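Local coordinates for protein thioesterase (Streptomyces sp. WAC02707, PDB 6VAP) that probably hydrolyses the thioesters of aberrant acyl groups stalled on carrier proteins of the borrelidin polyketide synthase, at residues L122-P127 and F233-H238. Residues are numbered along the deposited sequence; the frame is centred on the assembly and turned at random.
Sequences LVSARP and FYLLEH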
loop_
_atom_site.group_PDB
_atom_site.type_symbol
_atom_site.label_atom_id
_atom_site.label_comp_id
_atom_site.label_asym_id
_atom_site.label_seq_id
_atom_site.Cartn_x
_atom_site.Cartn_y
_atom_site.Cartn_z
ATOM N N LEU A 122 6.933 -4.214 -1.523
ATOM C CA LEU A 122 6.935 -3.326 -2.687
ATOM C C LEU A 122 6.239 -2.023 -2.296
ATOM O O LEU A 122 5.100 -2.029 -1.809
ATOM C CB LEU A 122 6.247 -3.972 -3.886
ATOM C CG LEU A 122 6.982 -5.190 -4.426
ATOM C CD1 LEU A 122 6.143 -6.471 -4.260
ATOM C CD2 LEU A 122 7.304 -4.976 -5.883
ATOM N N VAL A 123 6.945 -0.912 -2.451
ATOM C CA VAL A 123 6.464 0.391 -2.012
ATOM C C VAL A 123 6.573 1.370 -3.169
ATOM O O VAL A 123 7.626 1.501 -3.791
ATOM C CB VAL A 123 7.252 0.913 -0.805
ATOM C CG1 VAL A 123 6.807 0.139 0.471
ATOM C CG2 VAL A 123 8.696 0.703 -1.033
ATOM N N SER A 124 5.472 2.024 -3.484
ATOM C CA SER A 124 5.356 2.843 -4.674
ATOM C C SER A 124 5.021 4.258 -4.250
ATOM O O SER A 124 4.100 4.446 -3.458
ATOM C CB SER A 124 4.234 2.286 -5.577
ATOM O OG SER A 124 3.760 3.269 -6.456
ATOM N N ALA A 125 5.722 5.230 -4.822
ATOM C CA ALA A 125 5.421 6.645 -4.742
ATOM C C ALA A 125 5.270 7.097 -3.297
ATOM O O ALA A 125 4.247 7.622 -2.888
ATOM C CB ALA A 125 4.174 6.966 -5.567
ATOM N N ARG A 126 6.294 6.888 -2.514
ATOM C CA ARG A 126 6.227 7.297 -1.109
ATOM C C ARG A 126 7.627 7.453 -0.519
ATOM O O ARG A 126 8.498 6.609 -0.778
ATOM C CB ARG A 126 5.446 6.284 -0.302
ATOM C CG ARG A 126 5.158 6.676 1.100
ATOM C CD ARG A 126 4.122 7.755 1.225
ATOM N NE ARG A 126 3.563 7.835 2.572
ATOM C CZ ARG A 126 2.966 8.894 3.093
ATOM N NH1 ARG A 126 2.765 9.959 2.355
ATOM N NH2 ARG A 126 2.576 8.858 4.363
ATOM N N PRO A 127 7.917 8.549 0.187
ATOM C CA PRO A 127 9.226 8.663 0.833
ATOM C C PRO A 127 9.395 7.534 1.839
ATOM O O PRO A 127 8.430 7.004 2.397
ATOM C CB PRO A 127 9.173 10.039 1.513
ATOM C CG PRO A 127 8.092 10.754 0.863
ATOM C CD PRO A 127 7.059 9.703 0.512
ATOM N N PHE A 233 1.061 9.072 -9.822
ATOM C CA PHE A 233 0.321 7.924 -10.342
ATOM C C PHE A 233 0.884 7.398 -11.664
ATOM O O PHE A 233 0.144 7.023 -12.595
ATOM C CB PHE A 233 -1.148 8.281 -10.458
ATOM C CG PHE A 233 -1.852 8.275 -9.108
ATOM C CD1 PHE A 233 -1.773 9.365 -8.275
ATOM C CD2 PHE A 233 -2.548 7.168 -8.684
ATOM C CE1 PHE A 233 -2.417 9.369 -7.035
ATOM C CE2 PHE A 233 -3.197 7.147 -7.457
ATOM C CZ PHE A 233 -3.132 8.272 -6.632
ATOM N N TYR A 234 2.224 7.411 -11.750
ATOM C CA TYR A 234 2.909 6.726 -12.842
ATOM C C TYR A 234 2.364 5.316 -13.061
ATOM O O TYR A 234 2.329 4.828 -14.188
ATOM C CB TYR A 234 4.410 6.658 -12.547
ATOM C CG TYR A 234 4.682 5.594 -11.503
ATOM C CD1 TYR A 234 4.472 5.848 -10.168
ATOM C CD2 TYR A 234 5.098 4.313 -11.873
ATOM C CE1 TYR A 234 4.680 4.848 -9.204
ATOM C CE2 TYR A 234 5.285 3.323 -10.933
ATOM C CZ TYR A 234 5.065 3.597 -9.609
ATOM O OH TYR A 234 5.265 2.621 -8.699
ATOM N N LEU A 235 1.951 4.633 -12.015
ATOM C CA LEU A 235 1.689 3.205 -12.137
ATOM C C LEU A 235 0.497 2.898 -13.029
ATOM O O LEU A 235 0.359 1.763 -13.502
ATOM C CB LEU A 235 1.468 2.617 -10.727
ATOM C CG LEU A 235 0.120 2.845 -10.048
ATOM C CD1 LEU A 235 0.135 2.049 -8.696
ATOM C CD2 LEU A 235 -0.162 4.279 -9.751
ATOM N N LEU A 236 -0.375 3.880 -13.265
ATOM C CA LEU A 236 -1.487 3.644 -14.186
ATOM C C LEU A 236 -0.991 3.481 -15.615
ATOM O O LEU A 236 -1.586 2.753 -16.405
ATOM C CB LEU A 236 -2.490 4.788 -14.112
ATOM C CG LEU A 236 -3.000 5.088 -12.687
ATOM C CD1 LEU A 236 -4.072 6.165 -12.721
ATOM C CD2 LEU A 236 -3.563 3.842 -12.026
ATOM N N GLU A 237 0.111 4.133 -15.956
ATOM C CA GLU A 237 0.728 4.072 -17.273
ATOM C C GLU A 237 1.702 2.917 -17.380
ATOM O O GLU A 237 2.083 2.573 -18.494
ATOM C CB GLU A 237 1.485 5.384 -17.595
ATOM C CG GLU A 237 1.750 5.619 -19.078
ATOM C CD GLU A 237 3.084 6.305 -19.366
ATOM O OE1 GLU A 237 3.243 6.874 -20.466
ATOM O OE2 GLU A 237 3.978 6.273 -18.501
ATOM N N HIS A 238 2.132 2.341 -16.249
ATOM C CA HIS A 238 3.140 1.292 -16.216
ATOM C C HIS A 238 2.603 0.010 -15.603
ATOM O O HIS A 238 3.365 -0.731 -14.991
ATOM C CB HIS A 238 4.364 1.796 -15.460
ATOM C CG HIS A 238 5.113 2.870 -16.187
ATOM N ND1 HIS A 238 4.797 4.206 -16.064
ATOM C CD2 HIS A 238 6.168 2.804 -17.038
ATOM C CE1 HIS A 238 5.645 4.918 -16.786
ATOM N NE2 HIS A 238 6.442 4.089 -17.437
#
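Tyr234 reaches across to the end of strand 120-124 and meets Ser124 hydroxyl to hydroxyl, with Ser124 OG 2.8 Å from Tyr234 OH in a buried hydrogen bond that either oxygen could donate. Ser124 OG lies at the edge of the phenol ring, near its plane, and is also only 3.3 Å from Tyr234 CE1. Ser124 turns its hydroxyl away from its own backbone N (chi1 158°), which brings it to the tyrosine, and the same oxygen is hydrogen-bonded to His97 ND1, giving it two polar partners. Ala125 adds an apolar touch along that ring edge, its CB 4.2 Å from Tyr234 CE1. Over one face of the ring sits Leu235 CB, 3.8 Å above the plane and displaced toward the rim. Phe228 also stacks with this ring. At the other end of the residue, Tyr234 O accepts from Glu237 N and His238 ND1, which approach from opposite faces of the carbonyl plane and tie down the turn. Ala125 also touches His232, which, with Ser98 and Asp204, probably forms the catalytic triad of this alpha/beta-hydrolase fold. The contact thus joins the C-terminal end of an inner parallel strand, flanked by strands 92-97 and 196-201, to the loop running on from the likely catalytic histidine, with Ile242 of helix 239-250 packing against both Tyr234 and Leu235.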